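Local coordinates for fucose-binding lectin (Kordia periserrulae, PDB 6HTN), which binds fucosides as a beta-propeller lectin, with methyl alpha-L-fucopyranoside held in its sugar pockets, at residues G25-R30 and F46-G51; S50-T55 and V68-T73; D74-E79 and Q95-S100. All coordinates share one frame; numbering follows the deposited sequence.

Contact 1. Residues G25-R30 and F46-G51; sequences GKLLER and FSAISG. With MFU (methyl alpha-L-fucopyranoside), chain G.
Phe46 meets Leu27 backbone to backbone: Leu27 N donates to Phe46 O at 2.9 Å, almost straight on to the carbonyl (C=O...N 176°). One water joins the other ends of this pair, donating to Leu27 O and accepting from Phe46 N. Further along the strand, Glu29 grips the fucoside with both carboxylate oxygens, OE1 on its O3 at 2.6 Å and OE2 on its O4, and Trp87 hydrogen-bonds the same sugar. Ser47 forms a single beta bridge with Lys26. Its OG receives Lys26 NZ at 2.8 Å; the lysine chain is bent at chi2 (-104°), which sets CD beside that hydroxyl, and again at chi4, which turns NZ onto it. Gly25 O takes the N-H of Ala48 at 3.1 Å and, more weakly, the CA-H of Ser47. Ala48 CB then rests on Leu27 CG, 4.1 Å away. Beyond it, Leu27 CD2 lies 4.1 Å from Ser50 O, a buried carbonyl with no polar partner in the model. The loop between two propeller blades is thus tied to the start of strand 27-32 by two main-chain bonds flanking the Lys26-Ser47 bridge, with apolar packing between buried Leu27 and Ala48 and a charged amine paired with a hydroxyl between two partly exposed residues.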
loop_
_atom_site.group_PDB
_atom_site.type_symbol
_atom_site.label_atom_id
_atom_site.label_comp_id
_atom_site.label_asym_id
_atom_site.label_seq_id
_atom_site.Cartn_x
_atom_site.Cartn_y
_atom_site.Cartn_z
ATOM N N GLY A 25 13.114 7.606 5.342
ATOM C CA GLY A 25 12.380 6.642 6.170
ATOM C C GLY A 25 12.139 7.117 7.598
ATOM O O GLY A 25 11.878 6.271 8.435
ATOM N N LYS A 26 12.193 8.414 7.803
ATOM C CA LYS A 26 11.920 9.040 9.110
ATOM C C LYS A 26 10.625 9.821 9.097
ATOM O O LYS A 26 10.258 10.447 8.103
ATOM C CB LYS A 26 13.072 9.946 9.542
ATOM C CG LYS A 26 14.345 9.121 9.639
ATOM C CD LYS A 26 14.831 8.762 10.942
ATOM C CE LYS A 26 16.243 8.188 10.915
ATOM N NZ LYS A 26 16.412 7.173 11.998
ATOM N N LEU A 27 9.956 9.829 10.246
ATOM C CA LEU A 27 8.733 10.638 10.396
ATOM C C LEU A 27 9.080 12.127 10.410
ATOM O O LEU A 27 10.111 12.532 11.020
ATOM C CB LEU A 27 7.955 10.208 11.647
ATOM C CG LEU A 27 7.391 8.795 11.623
ATOM C CD1 LEU A 27 6.866 8.394 12.996
ATOM C CD2 LEU A 27 6.334 8.629 10.568
ATOM N N LEU A 28 8.244 12.861 9.732
ATOM C CA LEU A 28 8.251 14.348 9.652
ATOM C C LEU A 28 7.052 14.853 10.429
ATOM O O LEU A 28 5.911 14.300 10.281
ATOM C CB LEU A 28 8.125 14.745 8.181
ATOM C CG LEU A 28 7.899 16.213 7.880
ATOM C CD1 LEU A 28 9.084 17.044 8.346
ATOM C CD2 LEU A 28 7.655 16.439 6.393
ATOM N N GLU A 29 7.234 15.917 11.198
ATOM C CA GLU A 29 6.135 16.661 11.846
ATOM C C GLU A 29 6.111 18.067 11.287
ATOM O O GLU A 29 7.184 18.752 11.378
ATOM C CB GLU A 29 6.328 16.707 13.348
ATOM C CG GLU A 29 5.273 17.523 14.067
ATOM C CD GLU A 29 5.542 17.703 15.540
ATOM O OE1 GLU A 29 6.730 17.909 15.924
ATOM O OE2 GLU A 29 4.551 17.608 16.356
ATOM N N ARG A 30 5.041 18.473 10.678
ATOM C CA ARG A 30 4.865 19.845 10.159
ATOM C C ARG A 30 3.874 20.572 11.053
ATOM O O ARG A 30 2.840 19.982 11.431
ATOM C CB ARG A 30 4.450 19.885 8.708
ATOM C CG ARG A 30 5.529 19.333 7.790
ATOM C CD ARG A 30 6.747 20.288 7.648
ATOM N NE ARG A 30 6.355 21.359 6.771
ATOM C CZ ARG A 30 7.087 22.507 6.598
ATOM N NH1 ARG A 30 8.151 22.721 7.318
ATOM N NH2 ARG A 30 6.757 23.330 5.649
ATOM N N PHE A 46 12.743 9.543 14.318
ATOM C CA PHE A 46 12.219 8.164 14.417
ATOM C C PHE A 46 11.975 7.533 13.028
ATOM O O PHE A 46 11.353 8.161 12.176
ATOM C CB PHE A 46 10.913 8.143 15.203
ATOM C CG PHE A 46 11.003 8.841 16.542
ATOM C CD1 PHE A 46 11.656 8.275 17.599
ATOM C CD2 PHE A 46 10.428 10.092 16.679
ATOM C CE1 PHE A 46 11.727 8.947 18.813
ATOM C CE2 PHE A 46 10.413 10.729 17.918
ATOM C CZ PHE A 46 11.105 10.165 18.962
ATOM N N SER A 47 12.493 6.334 12.836
ATOM C CA SER A 47 12.297 5.529 11.618
ATOM C C SER A 47 10.940 4.821 11.695
ATOM O O SER A 47 10.545 4.343 12.783
ATOM C CB SER A 47 13.408 4.544 11.427
ATOM O OG SER A 47 14.580 5.259 11.014
ATOM N N ALA A 48 10.268 4.687 10.545
ATOM C CA ALA A 48 9.018 3.897 10.499
ATOM C C ALA A 48 8.865 3.340 9.090
ATOM O O ALA A 48 9.666 3.710 8.182
ATOM C CB ALA A 48 7.854 4.765 10.890
ATOM N N ILE A 49 7.879 2.492 8.890
ATOM C CA ILE A 49 7.607 1.878 7.562
ATOM C C ILE A 49 6.148 2.102 7.157
ATOM O O ILE A 49 5.699 1.544 6.139
ATOM C CB ILE A 49 7.957 0.388 7.545
ATOM C CG1 ILE A 49 7.059 -0.460 8.466
ATOM C CG2 ILE A 49 9.437 0.206 7.856
ATOM C CD1 ILE A 49 7.338 -1.933 8.385
ATOM N N SER A 50 5.422 2.908 7.914
ATOM C CA SER A 50 4.067 3.348 7.545
ATOM C C SER A 50 3.950 4.846 7.798
ATOM O O SER A 50 4.819 5.414 8.442
ATOM C CB SER A 50 3.019 2.574 8.314
ATOM O OG SER A 50 2.980 3.052 9.665
ATOM N N GLY A 51 2.802 5.353 7.384
ATOM C CA GLY A 51 2.356 6.660 7.868
ATOM C C GLY A 51 2.015 6.588 9.331
ATOM O O GLY A 51 2.157 5.568 9.995
HETATM C C1 MFU G . 6.150 22.377 18.849
HETATM C C2 MFU G . 6.698 21.112 18.184
HETATM C C3 MFU G . 6.674 19.878 19.024
HETATM C C4 MFU G . 5.234 19.608 19.428
HETATM C C5 MFU G . 4.824 20.917 20.125
HETATM C C6 MFU G . 3.317 20.833 20.522
HETATM O O1 MFU G . 7.004 22.474 19.935
HETATM O O2 MFU G . 8.129 21.327 17.900
HETATM O O3 MFU G . 7.165 18.689 18.362
HETATM O O4 MFU G . 4.369 19.483 18.274
HETATM O O5 MFU G . 4.784 22.036 19.230
HETATM C CM MFU G . 6.684 23.667 20.702
HETATM O O HOH W 1 10.722 11.252 13.464
#

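Contact 2. Residues S50-T55 and V68-T73; sequences SGAGAT and VYAIGT
Ser50 OG is engaged twice: it accepts the N-H of Ile71 at 2.9 Å, nearly straight at 164°, while giving its own proton to Gly51 O. The hydroxyl reaches both because it sits between the backbone N and the carbonyl carbon (chi1 75°). Ile71 CG1 lies 3.5 Å from the same oxygen, so an apolar branch covers part of it. Next along, the methyl of Ala70 comes up against Gly51 O. Further along, strands 53-55 and 68-71 run antiparallel, the axes of these segments approaching to 4.7 Å. Gly53 and Tyr69 form a hydrogen-bonded pair, each N donating to the other's O at 2.8 Å. Both carbonyls also take a CA-H from the neighbouring residue across the ladder, Tyr69 O from Ala52 and Gly53 O from Val68. The strands are the first two of a four-stranded antiparallel propeller blade, and 53-58, at the sheet edge within this chain, corresponds to the innermost strand of the usual propeller blade. Ala54 and Val68 make the following non-hydrogen-bonded pair, with side chains on one face of the sheet. With CG1 anti to its backbone N (chi1 176°), Val68 sets that methyl 3.6 Å from Ala52 CB, while CG2 leans more loosely on Ala54 CB. Tyr18 of the preceding blade packs on all three residues. Tyr69 leaves by the other face, toward Ile116 and Val118 of the following blade. Thr55 CG2 stands at the edge of its ring, near the ring plane, 4.4 Å from CE2. The phenol OH hydrogen-bonds to OE2 of Glu79, which binds the fucoside, and Thr55 OG1 is bonded to Ser106.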
loop_
_atom_site.group_PDB
_atom_site.type_symbol
_atom_site.label_atom_id
_atom_site.label_comp_id
_atom_site.label_asym_id
_atom_site.label_seq_id
_atom_site.Cartn_x
_atom_site.Cartn_y
_atom_site.Cartn_z
ATOM N N SER A 50 5.422 2.908 7.914
ATOM C CA SER A 50 4.067 3.348 7.545
ATOM C C SER A 50 3.950 4.846 7.798
ATOM O O SER A 50 4.819 5.414 8.442
ATOM C CB SER A 50 3.019 2.574 8.314
ATOM O OG SER A 50 2.980 3.052 9.665
ATOM N N GLY A 51 2.802 5.353 7.384
ATOM C CA GLY A 51 2.356 6.660 7.868
ATOM C C GLY A 51 2.015 6.588 9.331
ATOM O O GLY A 51 2.157 5.568 9.995
ATOM N N ALA A 52 1.538 7.698 9.866
ATOM C CA ALA A 52 1.280 7.812 11.301
ATOM C C ALA A 52 -0.155 8.278 11.511
ATOM O O ALA A 52 -0.672 9.092 10.742
ATOM C CB ALA A 52 2.282 8.743 11.891
ATOM N N GLY A 53 -0.806 7.679 12.460
ATOM C CA GLY A 53 -2.072 8.202 12.984
ATOM C C GLY A 53 -1.763 9.060 14.192
ATOM O O GLY A 53 -0.751 8.816 14.860
ATOM N N ALA A 54 -2.562 10.078 14.399
ATOM C CA ALA A 54 -2.291 10.994 15.512
ATOM C C ALA A 54 -3.574 11.337 16.252
ATOM O O ALA A 54 -4.638 11.511 15.600
ATOM C CB ALA A 54 -1.617 12.228 14.963
ATOM N N THR A 55 -3.410 11.623 17.531
ATOM C CA THR A 55 -4.508 12.159 18.365
ATOM C C THR A 55 -3.861 13.138 19.354
ATOM O O THR A 55 -2.654 13.030 19.627
ATOM C CB THR A 55 -5.295 11.011 19.028
ATOM O OG1 THR A 55 -6.496 11.629 19.549
ATOM C CG2 THR A 55 -4.514 10.251 20.053
ATOM N N VAL A 68 1.268 9.749 18.621
ATOM C CA VAL A 68 1.442 9.400 17.192
ATOM C C VAL A 68 1.754 7.912 17.139
ATOM O O VAL A 68 2.562 7.414 17.927
ATOM C CB VAL A 68 2.611 10.244 16.599
ATOM C CG1 VAL A 68 2.929 9.893 15.206
ATOM C CG2 VAL A 68 2.315 11.703 16.693
ATOM N N TYR A 69 1.118 7.205 16.213
ATOM C CA TYR A 69 1.192 5.740 16.067
ATOM C C TYR A 69 1.574 5.364 14.638
ATOM O O TYR A 69 0.928 5.819 13.688
ATOM C CB TYR A 69 -0.163 5.105 16.457
ATOM C CG TYR A 69 -0.604 5.421 17.866
ATOM C CD1 TYR A 69 -0.134 4.667 18.929
ATOM C CD2 TYR A 69 -1.376 6.541 18.125
ATOM C CE1 TYR A 69 -0.483 5.001 20.234
ATOM C CE2 TYR A 69 -1.710 6.898 19.416
ATOM C CZ TYR A 69 -1.246 6.137 20.474
ATOM O OH TYR A 69 -1.522 6.522 21.765
ATOM N N ALA A 70 2.611 4.562 14.498
ATOM C CA ALA A 70 3.103 4.114 13.197
ATOM C C ALA A 70 3.573 2.692 13.312
ATOM O O ALA A 70 3.613 2.145 14.401
ATOM C CB ALA A 70 4.233 5.011 12.710
ATOM N N ILE A 71 3.915 2.085 12.194
ATOM C CA ILE A 71 4.573 0.759 12.185
ATOM C C ILE A 71 6.087 0.977 12.182
ATOM O O ILE A 71 6.605 1.686 11.314
ATOM C CB ILE A 71 4.105 -0.091 11.006
ATOM C CG1 ILE A 71 2.577 -0.161 10.909
ATOM C CG2 ILE A 71 4.743 -1.474 11.125
ATOM C CD1 ILE A 71 1.899 -0.505 12.213
ATOM N N GLY A 72 6.764 0.398 13.171
ATOM C CA GLY A 72 8.227 0.538 13.224
ATOM C C GLY A 72 8.924 -0.433 12.280
ATOM O O GLY A 72 8.287 -1.246 11.635
ATOM N N THR A 73 10.263 -0.362 12.297
ATOM C CA THR A 73 11.074 -1.129 11.340
ATOM C C THR A 73 11.095 -2.600 11.718
ATOM O O THR A 73 11.596 -3.380 10.890
ATOM C CB THR A 73 12.476 -0.521 11.222
ATOM O OG1 THR A 73 13.072 -0.675 12.511
ATOM C CG2 THR A 73 12.425 0.918 10.782
#

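Contact 3. Residues D74-E79 and Q95-S100; sequences DGKIIE and QFYGAS. Unlike the reference sequence in segment 74-79: Asp74 (reference Asn). With MFU (methyl alpha-L-fucopyranoside), chain H.
Lys76 places CE over one face of the Tyr97 ring, the two side chains crossing obliquely. The lysine is extended beyond CG (chi3 179°), which carries CE to 3.5 Å above the ring plane, offset toward the rim and equally near CZ and CE1. This is a CH-pi contact; the ammonium itself is farther off, NZ lying 4.9 Å from the ring centroid in an off-centre cation-pi arrangement. One water bridges the polar ends, accepting from Lys76 NZ at 2.7 Å and donating to Tyr97 OH. Tyr97 presents the edge of its ring to Gly75 O. That carbonyl accepts Gly98 N at 3.0 Å, and Ile77 N donates to Phe96 O at 2.9 Å, flanking a single Lys76-Tyr97 bridge. Asp74, which differs from the reference sequence, makes an Asx turn: OD1 accepts Lys76 N from above its carboxylate plane. Ile77 keeps CG1 beside its backbone N (chi1 -60°), and Gly98, lacking a side chain, lets it pack 4.1 Å from CA. The Phe96 ring turns away to stack with Tyr130 of the next blade. Glu79, extended toward the sugar, binds O3 and O4 of the fucoside with its two oxygens. The ring adds at most a modest attraction for NZ, but the Tyr97 hydroxyl, held by the bridging water and by Asp124 of the fourth subunit, links the lysine-tyrosine pair to the subunit interface, where the acidic neighbour may favour the ammonium electrostatically.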
loop_
_atom_site.group_PDB
_atom_site.type_symbol
_atom_site.label_atom_id
_atom_site.label_comp_id
_atom_site.label_asym_id
_atom_site.label_seq_id
_atom_site.Cartn_x
_atom_site.Cartn_y
_atom_site.Cartn_z
ATOM N N ASP A 74 10.530 -2.992 12.855
ATOM C CA ASP A 74 10.354 -4.425 13.222
ATOM C C ASP A 74 8.927 -4.943 12.954
ATOM O O ASP A 74 8.594 -6.063 13.373
ATOM C CB ASP A 74 10.677 -4.638 14.697
ATOM C CG ASP A 74 9.788 -3.804 15.628
ATOM O OD1 ASP A 74 8.975 -2.931 15.142
ATOM O OD2 ASP A 74 9.974 -3.965 16.877
ATOM N N GLY A 75 8.090 -4.165 12.264
ATOM C CA GLY A 75 6.719 -4.616 11.973
ATOM C C GLY A 75 5.764 -4.399 13.126
ATOM O O GLY A 75 4.604 -4.803 13.009
ATOM N N LYS A 76 6.199 -3.801 14.228
ATOM C CA LYS A 76 5.327 -3.622 15.398
ATOM C C LYS A 76 4.938 -2.162 15.546
ATOM O O LYS A 76 5.698 -1.251 15.148
ATOM C CB LYS A 76 6.025 -4.143 16.642
ATOM C CG LYS A 76 6.269 -5.646 16.520
ATOM C CD LYS A 76 6.391 -6.387 17.794
ATOM C CE LYS A 76 6.595 -7.857 17.628
ATOM N NZ LYS A 76 7.343 -8.438 18.759
ATOM N N ILE A 77 3.764 -1.927 16.095
ATOM C CA ILE A 77 3.281 -0.560 16.344
ATOM C C ILE A 77 4.234 0.171 17.286
ATOM O O ILE A 77 4.621 -0.386 18.328
ATOM C CB ILE A 77 1.818 -0.520 16.830
ATOM C CG1 ILE A 77 0.915 -1.157 15.762
ATOM C CG2 ILE A 77 1.393 0.901 17.151
ATOM C CD1 ILE A 77 -0.475 -1.544 16.259
ATOM N N ILE A 78 4.595 1.396 16.902
ATOM C CA ILE A 78 5.367 2.323 17.766
ATOM C C ILE A 78 4.450 3.463 18.168
ATOM O O ILE A 78 3.629 3.924 17.351
ATOM C CB ILE A 78 6.647 2.821 17.084
ATOM C CG1 ILE A 78 6.377 3.651 15.834
ATOM C CG2 ILE A 78 7.545 1.648 16.766
ATOM C CD1 ILE A 78 7.628 4.372 15.316
ATOM N N GLU A 79 4.570 3.896 19.417
ATOM C CA GLU A 79 3.816 5.019 19.967
ATOM C C GLU A 79 4.833 6.122 20.336
ATOM O O GLU A 79 5.723 5.799 21.113
ATOM C CB GLU A 79 3.031 4.586 21.188
ATOM C CG GLU A 79 2.324 5.767 21.868
ATOM C CD GLU A 79 1.606 5.410 23.161
ATOM O OE1 GLU A 79 2.201 4.640 23.970
ATOM O OE2 GLU A 79 0.487 5.969 23.390
ATOM N N GLN A 95 4.501 -3.917 21.431
ATOM C CA GLN A 95 3.583 -4.963 21.949
ATOM C C GLN A 95 2.906 -5.760 20.815
ATOM O O GLN A 95 2.665 -6.970 20.989
ATOM C CB GLN A 95 2.553 -4.375 22.896
ATOM C CG GLN A 95 3.173 -3.805 24.177
ATOM C CD GLN A 95 2.098 -3.549 25.214
ATOM O OE1 GLN A 95 1.256 -4.427 25.464
ATOM N NE2 GLN A 95 2.125 -2.381 25.845
ATOM N N PHE A 96 2.534 -5.110 19.706
ATOM C CA PHE A 96 1.659 -5.741 18.707
ATOM C C PHE A 96 2.194 -5.515 17.304
ATOM O O PHE A 96 2.679 -4.430 16.966
ATOM C CB PHE A 96 0.244 -5.161 18.805
ATOM C CG PHE A 96 -0.377 -5.337 20.168
ATOM C CD1 PHE A 96 -0.822 -6.587 20.569
ATOM C CD2 PHE A 96 -0.496 -4.276 21.023
ATOM C CE1 PHE A 96 -1.394 -6.764 21.822
ATOM C CE2 PHE A 96 -1.047 -4.453 22.288
ATOM C CZ PHE A 96 -1.493 -5.678 22.673
ATOM N N TYR A 97 1.997 -6.525 16.458
ATOM C CA TYR A 97 2.267 -6.387 15.024
ATOM C C TYR A 97 1.217 -5.519 14.385
ATOM O O TYR A 97 0.023 -5.651 14.708
ATOM C CB TYR A 97 2.253 -7.747 14.329
ATOM C CG TYR A 97 3.466 -8.593 14.624
ATOM C CD1 TYR A 97 4.702 -8.281 14.089
ATOM C CD2 TYR A 97 3.363 -9.718 15.401
ATOM C CE1 TYR A 97 5.815 -9.068 14.323
ATOM C CE2 TYR A 97 4.459 -10.534 15.643
ATOM C CZ TYR A 97 5.699 -10.198 15.109
ATOM O OH TYR A 97 6.766 -11.030 15.357
ATOM N N GLY A 98 1.635 -4.658 13.467
ATOM C CA GLY A 98 0.710 -3.845 12.677
ATOM C C GLY A 98 1.006 -3.965 11.226
ATOM O O GLY A 98 2.161 -3.956 10.843
ATOM N N ALA A 99 -0.038 -4.079 10.421
ATOM C CA ALA A 99 0.082 -4.318 8.986
ATOM C C ALA A 99 -0.553 -3.175 8.208
ATOM O O ALA A 99 -0.725 -3.310 7.044
ATOM C CB ALA A 99 -0.540 -5.673 8.710
ATOM N N SER A 100 -0.932 -2.106 8.889
ATOM C CA SER A 100 -1.647 -0.963 8.311
ATOM C C SER A 100 -1.242 0.287 9.104
ATOM O O SER A 100 -0.886 0.133 10.224
ATOM C CB SER A 100 -3.151 -1.231 8.252
ATOM O OG SER A 100 -3.715 -1.364 9.571
HETATM C C1 MFU H . 1.980 7.388 28.513
HETATM C C2 MFU H . 2.208 6.308 27.457
HETATM C C3 MFU H . 0.938 5.468 27.357
HETATM C C4 MFU H . -0.208 6.351 26.977
HETATM C C5 MFU H . -0.376 7.422 28.090
HETATM C C6 MFU H . -1.511 8.363 27.770
HETATM O O1 MFU H . 1.866 6.681 29.760
HETATM O O2 MFU H . 3.327 5.525 27.884
HETATM O O3 MFU H . 1.167 4.404 26.426
HETATM O O4 MFU H . 0.000 7.056 25.759
HETATM O O5 MFU H . 0.885 8.204 28.139
HETATM C CM MFU H . 1.574 7.662 30.773
HETATM O O HOH W 2 7.545 -11.077 18.019
HETATM O O HOH W 3 2.750 -2.130 19.588
#

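Overall arrangement
Contact 2 is the buried one, its centre about 6 Å from the centre of the chain, and joins two strands of one blade; contacts 1 and 3, their centres about 12 and 13 Å from it, are partly buried and tie an interblade loop to the third strand of its preceding blade. These two are equivalent sites in successive blades with the same backbone pattern and a pocket glutamate each, yet their side-chain chemistry differs: a lysine-serine bond in one, a lysine over an aromatic face in the other. Contact 1 passes into contact 2 through the shared Ser50 and Gly51, while contact 2 reaches contact 3 through neighbouring strands 64-71 and 77-82 and Ile71 CD1 packing on Gly98.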